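PDB 6TQD: intimin from Escherichia coli O127:H6 str. E2348/69, which acts as a bacterial adhesin whose extracellular passenger, built from immunoglobulin-like domains, probably serves in intimate attachment to host cells. Local coordinates for residues D41-S46 and N75-T80; A64-Y69 and L96-L101; T116-S121 and A129-A134; A157-N162 and A172-K177. One frame throughout, in Å; residues are numbered along the deposited sequence.

Contact 1 of 4, residues D41-S46 and N75-T80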
loop_
_atom_site.group_PDB
_atom_site.type_symbol
_atom_site.label_atom_id
_atom_site.label_comp_id
_atom_site.label_asym_id
_atom_site.label_seq_id
_atom_site.Cartn_x
_atom_site.Cartn_y
_atom_site.Cartn_z
ATOM N N ASP A 41 -12.453 15.521 5.639
ATOM C CA ASP A 41 -12.028 14.360 4.867
ATOM C C ASP A 41 -11.724 14.723 3.414
ATOM O O ASP A 41 -11.796 13.863 2.530
ATOM C CB ASP A 41 -13.049 13.231 4.962
ATOM C CG ASP A 41 -14.379 13.584 4.355
ATOM O OD1 ASP A 41 -14.529 14.718 3.846
ATOM O OD2 ASP A 41 -15.305 12.730 4.390
ATOM N N SER A 42 -11.372 15.984 3.156
ATOM C CA SER A 42 -11.193 16.437 1.778
ATOM C C SER A 42 -10.111 15.647 1.049
ATOM O O SER A 42 -10.192 15.478 -0.172
ATOM C CB SER A 42 -10.864 17.926 1.758
ATOM O OG SER A 42 -9.666 18.180 2.461
ATOM N N ALA A 43 -9.092 15.163 1.769
ATOM C CA ALA A 43 -8.067 14.345 1.120
ATOM C C ALA A 43 -8.663 13.067 0.535
ATOM O O ALA A 43 -8.338 12.685 -0.595
ATOM C CB ALA A 43 -6.953 14.016 2.111
ATOM N N LEU A 44 -9.535 12.387 1.287
ATOM C CA LEU A 44 -10.187 11.204 0.751
ATOM C C LEU A 44 -11.106 11.546 -0.410
ATOM O O LEU A 44 -11.186 10.793 -1.386
ATOM C CB LEU A 44 -11.030 10.496 1.819
ATOM C CG LEU A 44 -10.335 9.700 2.901
ATOM C CD1 LEU A 44 -11.368 9.290 3.948
ATOM C CD2 LEU A 44 -9.633 8.487 2.319
ATOM N N ARG A 45 -11.825 12.661 -0.311
ATOM C CA ARG A 45 -12.784 13.009 -1.355
ATOM C C ARG A 45 -12.096 13.324 -2.674
ATOM O O ARG A 45 -12.706 13.156 -3.730
ATOM C CB ARG A 45 -13.680 14.158 -0.904
ATOM C CG ARG A 45 -14.519 13.768 0.282
ATOM C CD ARG A 45 -15.645 14.732 0.574
ATOM N NE ARG A 45 -16.299 14.310 1.811
ATOM C CZ ARG A 45 -17.469 13.675 1.889
ATOM N NH1 ARG A 45 -18.186 13.414 0.802
ATOM N NH2 ARG A 45 -17.934 13.327 3.080
ATOM N N SER A 46 -10.845 13.784 -2.629
ATOM C CA SER A 46 -10.103 14.030 -3.860
ATOM C C SER A 46 -10.067 12.789 -4.735
ATOM O O SER A 46 -9.981 12.894 -5.967
ATOM C CB SER A 46 -8.674 14.462 -3.525
ATOM O OG SER A 46 -7.900 13.352 -3.099
ATOM N N ASN A 75 -1.512 7.214 -2.220
ATOM C CA ASN A 75 -2.402 6.279 -1.528
ATOM C C ASN A 75 -2.399 6.464 -0.014
ATOM O O ASN A 75 -2.809 5.566 0.713
ATOM C CB ASN A 75 -2.114 4.833 -1.933
ATOM C CG ASN A 75 -2.357 4.611 -3.393
ATOM O OD1 ASN A 75 -3.493 4.728 -3.868
ATOM N ND2 ASN A 75 -1.287 4.327 -4.144
ATOM N N VAL A 76 -1.939 7.622 0.459
ATOM C CA VAL A 76 -1.999 8.001 1.861
ATOM C C VAL A 76 -2.860 9.250 1.967
ATOM O O VAL A 76 -2.656 10.213 1.223
ATOM C CB VAL A 76 -0.594 8.257 2.433
ATOM C CG1 VAL A 76 -0.680 8.652 3.886
ATOM C CG2 VAL A 76 0.265 7.017 2.299
ATOM N N TYR A 77 -3.820 9.233 2.884
ATOM C CA TYR A 77 -4.797 10.305 3.011
ATOM C C TYR A 77 -4.843 10.746 4.463
ATOM O O TYR A 77 -5.085 9.925 5.348
ATOM C CB TYR A 77 -6.179 9.834 2.548
ATOM C CG TYR A 77 -6.144 9.326 1.134
ATOM C CD1 TYR A 77 -6.266 10.200 0.067
ATOM C CD2 TYR A 77 -5.945 7.988 0.874
ATOM C CE1 TYR A 77 -6.206 9.749 -1.235
ATOM C CE2 TYR A 77 -5.889 7.519 -0.433
ATOM C CZ TYR A 77 -6.024 8.403 -1.472
ATOM O OH TYR A 77 -5.958 7.956 -2.769
ATOM N N LYS A 78 -4.612 12.031 4.701
ATOM C CA LYS A 78 -4.603 12.592 6.045
ATOM C C LYS A 78 -5.917 13.334 6.232
ATOM O O LYS A 78 -6.245 14.232 5.443
ATOM C CB LYS A 78 -3.437 13.566 6.218
ATOM C CG LYS A 78 -2.058 12.958 5.986
ATOM C CD LYS A 78 -1.504 12.235 7.184
ATOM C CE LYS A 78 -0.098 11.710 6.902
ATOM N NZ LYS A 78 0.446 10.911 8.035
ATOM N N VAL A 79 -6.687 12.942 7.253
ATOM C CA VAL A 79 -7.963 13.569 7.563
ATOM C C VAL A 79 -7.933 13.966 9.038
ATOM O O VAL A 79 -7.109 13.485 9.816
ATOM C CB VAL A 79 -9.160 12.638 7.284
ATOM C CG1 VAL A 79 -9.138 12.152 5.839
ATOM C CG2 VAL A 79 -9.139 11.449 8.237
ATOM N N THR A 80 -8.846 14.865 9.422
ATOM C CA THR A 80 -8.860 15.371 10.780
ATOM C C THR A 80 -10.269 15.317 11.362
ATOM O O THR A 80 -11.260 15.509 10.657
ATOM C CB THR A 80 -8.317 16.809 10.895
ATOM O OG1 THR A 80 -8.954 17.647 9.930
ATOM C CG2 THR A 80 -6.810 16.824 10.688
HETATM O O HOH W 1 -8.542 15.655 4.575
#
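Tyr-77 is the first residue of 75-80 to meet the helical turn 42-45, which it touches with CB and the near half of its ring. Its CG stands anti to the carbonyl carbon (chi1 -57°), which lays CG beside Leu-44 CD2. That methyl packs 3.7 Å from Tyr-77 CB and leans obliquely on the start of the ring. The carbonyl oxygen of Ala-43 lies 3.3 Å from Tyr-77 CD1, again at a slant to the ring plane. Pro-67 and Gln-47 also touch this tyrosine. The single turn of helix forms part of the crossover from strand 34-40, in one sheet of the first β-sandwich, to strand 50-53 in the other, while 76-85 belongs to the former sheet. At Lys-78 the contact passes to the backbone. Ala-43 CB rests 3.4 Å from Lys-78 O, and one water joins the two segments, accepting from Ala-43 N at 2.9 Å and placed to donate to Lys-78 O at 2.8 Å; with more acceptors within reach than protons, it may share that bond. The lysine side chain points away from the helix, and its NZ bonds Thr-97 OG1. Val-79 then turns CG1 toward the helix start, 3.8 Å from Asp-41 CA, and beside Leu-44 CG. The Asp-41 carboxylate points elsewhere: Arg-45 NE meets Asp-41 OD1 at 2.7 Å in a salt bridge, in the guanidinium plane and on the syn side of the carboxylate, though 31° out of its plane, while Asp-41 OD2 bonds Ile-51 N.

Contact 2 of 4, residues A64-Y69 and L96-L101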
loop_
_atom_site.group_PDB
_atom_site.type_symbol
_atom_site.label_atom_id
_atom_site.label_comp_id
_atom_site.label_asym_id
_atom_site.label_seq_id
_atom_site.Cartn_x
_atom_site.Cartn_y
_atom_site.Cartn_z
ATOM N N ALA A 64 -14.614 4.923 7.387
ATOM C CA ALA A 64 -14.012 5.458 6.183
ATOM C C ALA A 64 -14.323 4.518 5.030
ATOM O O ALA A 64 -14.173 3.299 5.169
ATOM C CB ALA A 64 -12.500 5.601 6.347
ATOM N N ILE A 65 -14.782 5.086 3.923
ATOM C CA ILE A 65 -14.901 4.390 2.647
ATOM C C ILE A 65 -13.638 4.726 1.870
ATOM O O ILE A 65 -13.407 5.881 1.512
ATOM C CB ILE A 65 -16.155 4.818 1.882
ATOM C CG1 ILE A 65 -17.398 4.730 2.778
ATOM C CG2 ILE A 65 -16.305 3.963 0.624
ATOM C CD1 ILE A 65 -17.566 3.417 3.497
ATOM N N LEU A 66 -12.808 3.716 1.618
ATOM C CA LEU A 66 -11.511 3.960 1.011
ATOM C C LEU A 66 -11.641 4.114 -0.502
ATOM O O LEU A 66 -12.448 3.421 -1.131
ATOM C CB LEU A 66 -10.568 2.807 1.338
ATOM C CG LEU A 66 -9.799 2.957 2.662
ATOM C CD1 LEU A 66 -10.739 3.206 3.826
ATOM C CD2 LEU A 66 -8.917 1.752 2.943
ATOM N N PRO A 67 -10.888 5.025 -1.106
ATOM C CA PRO A 67 -10.941 5.170 -2.568
ATOM C C PRO A 67 -10.281 3.990 -3.275
ATOM O O PRO A 67 -9.692 3.102 -2.655
ATOM C CB PRO A 67 -10.174 6.468 -2.829
ATOM C CG PRO A 67 -9.251 6.591 -1.695
ATOM C CD PRO A 67 -9.971 6.002 -0.499
ATOM N N ALA A 68 -10.394 3.997 -4.599
ATOM C CA ALA A 68 -9.640 3.063 -5.417
ATOM C C ALA A 68 -8.146 3.345 -5.311
ATOM O O ALA A 68 -7.713 4.477 -5.092
ATOM C CB ALA A 68 -10.072 3.162 -6.877
ATOM N N TYR A 69 -7.357 2.292 -5.478
ATOM C CA TYR A 69 -5.912 2.420 -5.429
ATOM C C TYR A 69 -5.425 3.185 -6.651
ATOM O O TYR A 69 -5.900 2.964 -7.772
ATOM C CB TYR A 69 -5.291 1.029 -5.425
ATOM C CG TYR A 69 -3.797 0.982 -5.294
ATOM C CD1 TYR A 69 -3.171 1.124 -4.067
ATOM C CD2 TYR A 69 -2.995 0.798 -6.415
ATOM C CE1 TYR A 69 -1.795 1.069 -3.958
ATOM C CE2 TYR A 69 -1.630 0.737 -6.316
ATOM C CZ TYR A 69 -1.028 0.878 -5.088
ATOM O OH TYR A 69 0.343 0.817 -5.000
ATOM N N LEU A 96 -5.988 11.585 11.566
ATOM C CA LEU A 96 -6.123 10.174 11.239
ATOM C C LEU A 96 -5.507 9.982 9.861
ATOM O O LEU A 96 -5.839 10.721 8.929
ATOM C CB LEU A 96 -7.592 9.768 11.202
ATOM C CG LEU A 96 -7.971 8.402 10.629
ATOM C CD1 LEU A 96 -7.394 7.265 11.463
ATOM C CD2 LEU A 96 -9.478 8.247 10.504
ATOM N N THR A 97 -4.620 9.001 9.734
ATOM C CA THR A 97 -3.970 8.680 8.472
ATOM C C THR A 97 -4.564 7.388 7.929
ATOM O O THR A 97 -4.645 6.382 8.649
ATOM C CB THR A 97 -2.457 8.562 8.654
ATOM O OG1 THR A 97 -1.943 9.793 9.196
ATOM C CG2 THR A 97 -1.765 8.269 7.321
ATOM N N ILE A 98 -5.002 7.434 6.679
ATOM C CA ILE A 98 -5.635 6.305 6.006
ATOM C C ILE A 98 -4.754 5.929 4.823
ATOM O O ILE A 98 -4.496 6.759 3.941
ATOM C CB ILE A 98 -7.058 6.662 5.553
ATOM C CG1 ILE A 98 -7.917 7.011 6.782
ATOM C CG2 ILE A 98 -7.684 5.537 4.726
ATOM C CD1 ILE A 98 -9.211 7.718 6.458
ATOM N N THR A 99 -4.288 4.687 4.807
ATOM C CA THR A 99 -3.444 4.178 3.734
ATOM C C THR A 99 -4.208 3.097 2.987
ATOM O O THR A 99 -4.775 2.191 3.606
ATOM C CB THR A 99 -2.145 3.615 4.296
ATOM O OG1 THR A 99 -1.465 4.650 5.027
ATOM C CG2 THR A 99 -1.239 3.131 3.175
ATOM N N VAL A 100 -4.197 3.182 1.664
ATOM C CA VAL A 100 -4.976 2.319 0.789
ATOM C C VAL A 100 -4.012 1.357 0.113
ATOM O O VAL A 100 -3.034 1.782 -0.524
ATOM C CB VAL A 100 -5.746 3.145 -0.255
ATOM C CG1 VAL A 100 -6.466 2.237 -1.232
ATOM C CG2 VAL A 100 -6.729 4.057 0.441
ATOM N N LEU A 101 -4.287 0.071 0.256
ATOM C CA LEU A 101 -3.570 -0.991 -0.433
ATOM C C LEU A 101 -4.406 -1.503 -1.596
ATOM O O LEU A 101 -5.632 -1.405 -1.604
ATOM C CB LEU A 101 -3.259 -2.134 0.527
ATOM C CG LEU A 101 -2.249 -1.861 1.647
ATOM C CD1 LEU A 101 -2.854 -1.036 2.775
ATOM C CD2 LEU A 101 -1.695 -3.161 2.192
#
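The apolar interior of the first β-sandwich is bridged here by Leu-66, Ile-98 and Val-100, where the chain leaving strand 62-65 of one sheet runs over strand 90-101 of the other. The end-to-end directions of the touching parts are 38° apart, and no hydrogen bond joins them. Toward the start of 64-69, Ala-64 CB abuts Ile-98 CD1 at 3.9 Å. Leu-66 carries the middle: its CG lies 3.9 Å from Ile-98 CG2 and equally far from Val-100 CG2, so the branch point rests over the gap between two methyls of the strand. Against Ile-98 the leucine comes in obliquely, whereas Leu-66 and Val-100 slide past each other in opposite directions. Val-100 has the largest area covered in this contact, 92 Å². Its CG2 also meets Pro-67 CD at 3.9 Å, while the other methyl, CG1, approaches Pro-67 O at 3.6 Å. Tyr-69 closes the far end. CG stands anti to the backbone N (chi1 -176°), which carries the ring alongside the end of the strand; Val-100 O lies at the ring's edge, near its plane, 3.6 Å from Tyr-69 CD1. The backbones are hydrogen-bonded to other strands and loops: Leu-66 with Ser-20, Pro-67 with Arg-19, Leu-96 with Val-79. With no hydrogen bond between the segments, their relative position probably depends mainly on the fit of branched apolar side chains; the carbonyls of Pro-67 and Val-100 meet carbon across the contact.

Contact 3 of 4, residues T116-S121 and A129-A134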
loop_
_atom_site.group_PDB
_atom_site.type_symbol
_atom_site.label_atom_id
_atom_site.label_comp_id
_atom_site.label_asym_id
_atom_site.label_seq_id
_atom_site.Cartn_x
_atom_site.Cartn_y
_atom_site.Cartn_z
ATOM N N THR A 116 9.053 -4.589 -11.477
ATOM C CA THR A 116 9.059 -4.018 -12.814
ATOM C C THR A 116 10.431 -4.188 -13.449
ATOM O O THR A 116 11.451 -4.301 -12.762
ATOM C CB THR A 116 8.722 -2.519 -12.777
ATOM O OG1 THR A 116 9.663 -1.826 -11.946
ATOM C CG2 THR A 116 7.326 -2.304 -12.213
ATOM N N ALA A 117 10.437 -4.199 -14.771
ATOM C CA ALA A 117 11.656 -4.309 -15.560
ATOM C C ALA A 117 11.974 -2.983 -16.241
ATOM O O ALA A 117 11.078 -2.186 -16.541
ATOM C CB ALA A 117 11.504 -5.405 -16.613
ATOM N N ASP A 118 13.262 -2.753 -16.486
ATOM C CA ASP A 118 13.679 -1.527 -17.145
ATOM C C ASP A 118 13.436 -1.546 -18.648
ATOM O O ASP A 118 13.516 -0.490 -19.285
ATOM C CB ASP A 118 15.156 -1.213 -16.860
ATOM C CG ASP A 118 16.112 -2.184 -17.524
ATOM O OD1 ASP A 118 15.707 -3.326 -17.816
ATOM O OD2 ASP A 118 17.277 -1.781 -17.773
ATOM N N LYS A 119 13.127 -2.704 -19.227
ATOM C CA LYS A 119 12.886 -2.815 -20.659
ATOM C C LYS A 119 11.757 -3.803 -20.891
ATOM O O LYS A 119 11.559 -4.729 -20.103
ATOM C CB LYS A 119 14.116 -3.353 -21.403
ATOM C CG LYS A 119 15.393 -2.611 -21.129
ATOM C CD LYS A 119 16.585 -3.408 -21.622
ATOM C CE LYS A 119 17.879 -2.700 -21.285
ATOM N NZ LYS A 119 19.054 -3.476 -21.738
ATOM N N THR A 120 11.033 -3.614 -21.993
ATOM C CA THR A 120 9.979 -4.546 -22.374
ATOM C C THR A 120 10.481 -5.616 -23.329
ATOM O O THR A 120 9.797 -6.628 -23.532
ATOM C CB THR A 120 8.817 -3.797 -23.035
ATOM O OG1 THR A 120 9.275 -3.140 -24.222
ATOM C CG2 THR A 120 8.228 -2.772 -22.072
ATOM N N SER A 121 11.648 -5.410 -23.922
ATOM C CA SER A 121 12.206 -6.356 -24.876
ATOM C C SER A 121 13.724 -6.241 -24.843
ATOM O O SER A 121 14.284 -5.227 -24.407
ATOM C CB SER A 121 11.652 -6.129 -26.288
ATOM O OG SER A 121 12.061 -4.879 -26.810
ATOM N N ALA A 129 20.873 -7.528 -20.969
ATOM C CA ALA A 129 20.237 -7.741 -19.680
ATOM C C ALA A 129 18.979 -6.901 -19.560
ATOM O O ALA A 129 18.954 -5.726 -19.941
ATOM C CB ALA A 129 21.200 -7.365 -18.552
ATOM N N ILE A 130 17.930 -7.523 -19.022
ATOM C CA ILE A 130 16.751 -6.824 -18.516
ATOM C C ILE A 130 16.867 -6.805 -17.000
ATOM O O ILE A 130 17.006 -7.859 -16.369
ATOM C CB ILE A 130 15.460 -7.520 -18.967
ATOM C CG1 ILE A 130 15.353 -7.503 -20.499
ATOM C CG2 ILE A 130 14.248 -6.857 -18.321
ATOM C CD1 ILE A 130 14.125 -8.213 -21.037
ATOM N N THR A 131 16.820 -5.614 -16.407
ATOM C CA THR A 131 17.014 -5.464 -14.970
ATOM C C THR A 131 15.668 -5.241 -14.299
ATOM O O THR A 131 14.914 -4.339 -14.684
ATOM C CB THR A 131 17.956 -4.309 -14.650
ATOM O OG1 THR A 131 19.219 -4.554 -15.290
ATOM C CG2 THR A 131 18.162 -4.186 -13.156
ATOM N N TYR A 132 15.389 -6.048 -13.286
ATOM C CA TYR A 132 14.135 -5.999 -12.544
ATOM C C TYR A 132 14.368 -5.380 -11.177
ATOM O O TYR A 132 15.404 -5.599 -10.550
ATOM C CB TYR A 132 13.567 -7.402 -12.353
ATOM C CG TYR A 132 13.010 -8.042 -13.600
ATOM C CD1 TYR A 132 13.846 -8.578 -14.576
ATOM C CD2 TYR A 132 11.642 -8.131 -13.795
ATOM C CE1 TYR A 132 13.321 -9.169 -15.718
ATOM C CE2 TYR A 132 11.112 -8.720 -14.928
ATOM C CZ TYR A 132 11.957 -9.243 -15.886
ATOM O OH TYR A 132 11.447 -9.838 -17.024
ATOM N N THR A 133 13.375 -4.629 -10.702
ATOM C CA THR A 133 13.418 -3.993 -9.395
ATOM C C THR A 133 12.152 -4.390 -8.653
ATOM O O THR A 133 11.050 -4.165 -9.152
ATOM C CB THR A 133 13.488 -2.468 -9.518
ATOM O OG1 THR A 133 14.655 -2.089 -10.251
ATOM C CG2 THR A 133 13.532 -1.823 -8.132
ATOM N N ALA A 134 12.321 -4.982 -7.485
ATOM C CA ALA A 134 11.228 -5.281 -6.580
ATOM C C ALA A 134 11.239 -4.270 -5.448
ATOM O O ALA A 134 12.302 -3.947 -4.901
ATOM C CB ALA A 134 11.388 -6.675 -5.981
HETATM O O HOH W 2 19.270 -3.781 -17.949
#
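Asp-118 holds Thr-131 by both backbone groups: Asp-118 N donates to Thr-131 O at 2.9 Å, and Thr-131 N donates to Asp-118 OD1, also at 2.9 Å. The second bond is close to straight at its hydrogen but reaches OD1 from above the carboxylate, 54° out of plane. Asp-118 CG lies between its backbone N and carbonyl carbon (chi1 69°), and the side-chain oxygen takes the part of a strand carbonyl just where regular pairing stops. Next to it, the extended chain of Lys-119 brings NZ to Ala-129 O at 2.9 Å; the same ammonium makes a salt bridge with Glu-128. One water ties the group together, donating to Asp-118 OD2 and Ala-129 O and accepting from Thr-131 OG1. The regular antiparallel pairing lies on the other side of Asp-118. Thr-116 and Thr-133 form a hydrogen-bonded pair, with Thr-116 N to Thr-133 O at 3.1 Å and Thr-133 N to Thr-116 O at 2.8 Å. Ala-117 and Tyr-132 follow as a non-hydrogen-bonded pair. Ala-117 CB sits over one face of the Tyr-132 ring, displaced toward the rim on the CE2 side, in a CH-pi contact 3.9 Å from the centroid and 15° off the normal, and it also presses on Ile-130 CG2 at 3.5 Å. Beyond this point the chain changes sheets: strand 111-117 pairs with 130-138, whereas 121-123 runs parallel to 197-205, a switch familiar from the first strand of immunoglobulin-like sandwiches. The Tyr-132 side chain lies between the two layers, touching Val-174 and Leu-176 of strand 171-177, Val-202 of 197-205 and Val-186 of 182-189.

Contact 4 of 4, residues A157-N162 and A172-K177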
loop_
_atom_site.group_PDB
_atom_site.type_symbol
_atom_site.label_atom_id
_atom_site.label_comp_id
_atom_site.label_asym_id
_atom_site.label_seq_id
_atom_site.Cartn_x
_atom_site.Cartn_y
_atom_site.Cartn_z
ATOM N N ALA A 157 15.237 -18.561 -19.815
ATOM C CA ALA A 157 16.125 -17.438 -19.531
ATOM C C ALA A 157 16.974 -17.802 -18.319
ATOM O O ALA A 157 16.863 -18.899 -17.765
ATOM C CB ALA A 157 15.330 -16.148 -19.315
ATOM N N VAL A 158 17.820 -16.861 -17.898
ATOM C CA VAL A 158 18.734 -17.068 -16.778
ATOM C C VAL A 158 18.728 -15.821 -15.900
ATOM O O VAL A 158 18.945 -14.706 -16.394
ATOM C CB VAL A 158 20.171 -17.356 -17.266
ATOM C CG1 VAL A 158 21.084 -17.626 -16.084
ATOM C CG2 VAL A 158 20.192 -18.519 -18.256
ATOM N N LEU A 159 18.497 -16.011 -14.601
ATOM C CA LEU A 159 18.545 -14.936 -13.620
ATOM C C LEU A 159 19.955 -14.806 -13.062
ATOM O O LEU A 159 20.666 -15.802 -12.889
ATOM C CB LEU A 159 17.576 -15.221 -12.470
ATOM C CG LEU A 159 16.088 -15.037 -12.766
ATOM C CD1 LEU A 159 15.262 -15.617 -11.641
ATOM C CD2 LEU A 159 15.731 -13.572 -12.964
ATOM N N SER A 160 20.368 -13.567 -12.792
ATOM C CA SER A 160 21.699 -13.333 -12.244
ATOM C C SER A 160 21.838 -13.815 -10.809
ATOM O O SER A 160 22.961 -14.074 -10.361
ATOM C CB SER A 160 22.071 -11.853 -12.350
ATOM O OG SER A 160 21.131 -11.048 -11.669
ATOM N N ALA A 161 20.732 -13.934 -10.083
ATOM C CA ALA A 161 20.732 -14.388 -8.702
ATOM C C ALA A 161 19.317 -14.853 -8.381
ATOM O O ALA A 161 18.354 -14.465 -9.042
ATOM C CB ALA A 161 21.136 -13.278 -7.730
ATOM N N ASN A 162 19.195 -15.674 -7.341
ATOM C CA ASN A 162 17.884 -16.145 -6.905
ATOM C C ASN A 162 17.394 -15.456 -5.636
ATOM O O ASN A 162 16.304 -15.782 -5.161
ATOM C CB ASN A 162 17.861 -17.673 -6.742
ATOM C CG ASN A 162 18.821 -18.170 -5.676
ATOM O OD1 ASN A 162 19.033 -17.518 -4.657
ATOM N ND2 ASN A 162 19.408 -19.344 -5.911
ATOM N N ALA A 172 15.161 -4.176 -4.241
ATOM C CA ALA A 172 16.109 -5.245 -4.553
ATOM C C ALA A 172 16.056 -5.507 -6.052
ATOM O O ALA A 172 14.988 -5.433 -6.654
ATOM C CB ALA A 172 15.735 -6.522 -3.792
ATOM N N THR A 173 17.206 -5.818 -6.660
ATOM C CA THR A 173 17.289 -5.938 -8.109
ATOM C C THR A 173 17.886 -7.280 -8.525
ATOM O O THR A 173 18.571 -7.956 -7.746
ATOM C CB THR A 173 18.098 -4.793 -8.749
ATOM O OG1 THR A 173 19.452 -4.817 -8.270
ATOM C CG2 THR A 173 17.481 -3.441 -8.444
ATOM N N VAL A 174 17.609 -7.644 -9.778
ATOM C CA VAL A 174 18.152 -8.856 -10.393
ATOM C C VAL A 174 18.137 -8.624 -11.898
ATOM O O VAL A 174 17.360 -7.817 -12.401
ATOM C CB VAL A 174 17.315 -10.097 -9.996
ATOM C CG1 VAL A 174 15.911 -10.010 -10.577
ATOM C CG2 VAL A 174 18.009 -11.380 -10.427
ATOM N N THR A 175 18.999 -9.344 -12.633
ATOM C CA THR A 175 19.027 -9.223 -14.086
ATOM C C THR A 175 18.618 -10.542 -14.739
ATOM O O THR A 175 18.719 -11.615 -14.141
ATOM C CB THR A 175 20.394 -8.784 -14.631
ATOM O OG1 THR A 175 21.320 -9.876 -14.577
ATOM C CG2 THR A 175 20.944 -7.597 -13.837
ATOM N N LEU A 176 18.119 -10.428 -15.966
ATOM C CA LEU A 176 17.610 -11.541 -16.755
ATOM C C LEU A 176 18.212 -11.466 -18.153
ATOM O O LEU A 176 18.240 -10.392 -18.752
ATOM C CB LEU A 176 16.085 -11.437 -16.854
ATOM C CG LEU A 176 15.390 -12.596 -17.552
ATOM C CD1 LEU A 176 15.328 -13.801 -16.620
ATOM C CD2 LEU A 176 14.003 -12.188 -18.028
ATOM N N LYS A 177 18.682 -12.602 -18.662
ATOM C CA LYS A 177 19.229 -12.707 -20.016
ATOM C C LYS A 177 18.696 -13.984 -20.647
ATOM O O LYS A 177 18.299 -14.921 -19.948
ATOM C CB LYS A 177 20.764 -12.762 -20.010
ATOM C CG LYS A 177 21.436 -11.564 -19.355
ATOM C CD LYS A 177 22.931 -11.785 -19.183
ATOM C CE LYS A 177 23.580 -10.609 -18.469
ATOM N NZ LYS A 177 25.044 -10.808 -18.279
HETATM O O HOH W 3 21.091 -12.845 -15.997
#
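Val-158 and Lys-177 form an antiparallel hydrogen-bonded pair in which both N-H groups are answered: Val-158 N donates to Lys-177 O at 2.9 Å, and Lys-177 N to Val-158 O at 3.1 Å. Two residues on, the pattern continues with a different kind of acceptor at one position. Ser-160 N donates to Thr-175 O at 2.9 Å, but Thr-175 N finds Ser-160 OG, at 2.9 Å with 165° at the hydrogen. That hydroxyl is placed by its first torsion (chi1 58°), which sets OG between the backbone N and the carbonyl carbon. Val-158 O gains a second donor, a water at 2.9 Å, which also gives a weak bond to Thr-175 O. The exception is Ala-161 O: it is buried against Val-174 CG2, 3.4 Å away, and has no polar partner in the model. Leu-159 and Leu-176, a non-hydrogen-bonded pair, send their side chains to the inner face of this immunoglobulin-like sandwich, where the two meet at a slant, Leu-159 CD2 3.7 Å from Leu-176 CD1. Ala-157 CB meets the same methyl, Leu-176 CD1, at 3.6 Å. Ile-152 and Val-186 of the facing sheet cover both leucines, while 130-138 flanks 171-177 along its other edge. A serine hydroxyl standing in for a carbonyl implies that the hydrogen bonding of the short strand 158-159 is carried one step past its end, where the backbone is already turning away.

Overall arrangement
Contacts 1 and 2 belong to the first sandwich and touch, strands 76-85 and 90-101 being neighbours in one sheet; Tyr-77 N and Ile-98 O lie 2.8 Å apart, a probable hydrogen bond. Neither has a direct hydrogen bond between its segments; contact 2 is buried and apolar, while contact 1 is partly buried and is bridged by a water. Contacts 3 and 4, with centres about 10 Å apart, share a sheet of the second domain through strands 130-138 and 171-177. Both are backbone pairings extended by a side-chain oxygen, but contact 3 is at the surface and includes charges, while contact 4 is partly buried. The centres of contacts 1 and 4 are about 39 Å apart, consistent with an extended two-domain chain.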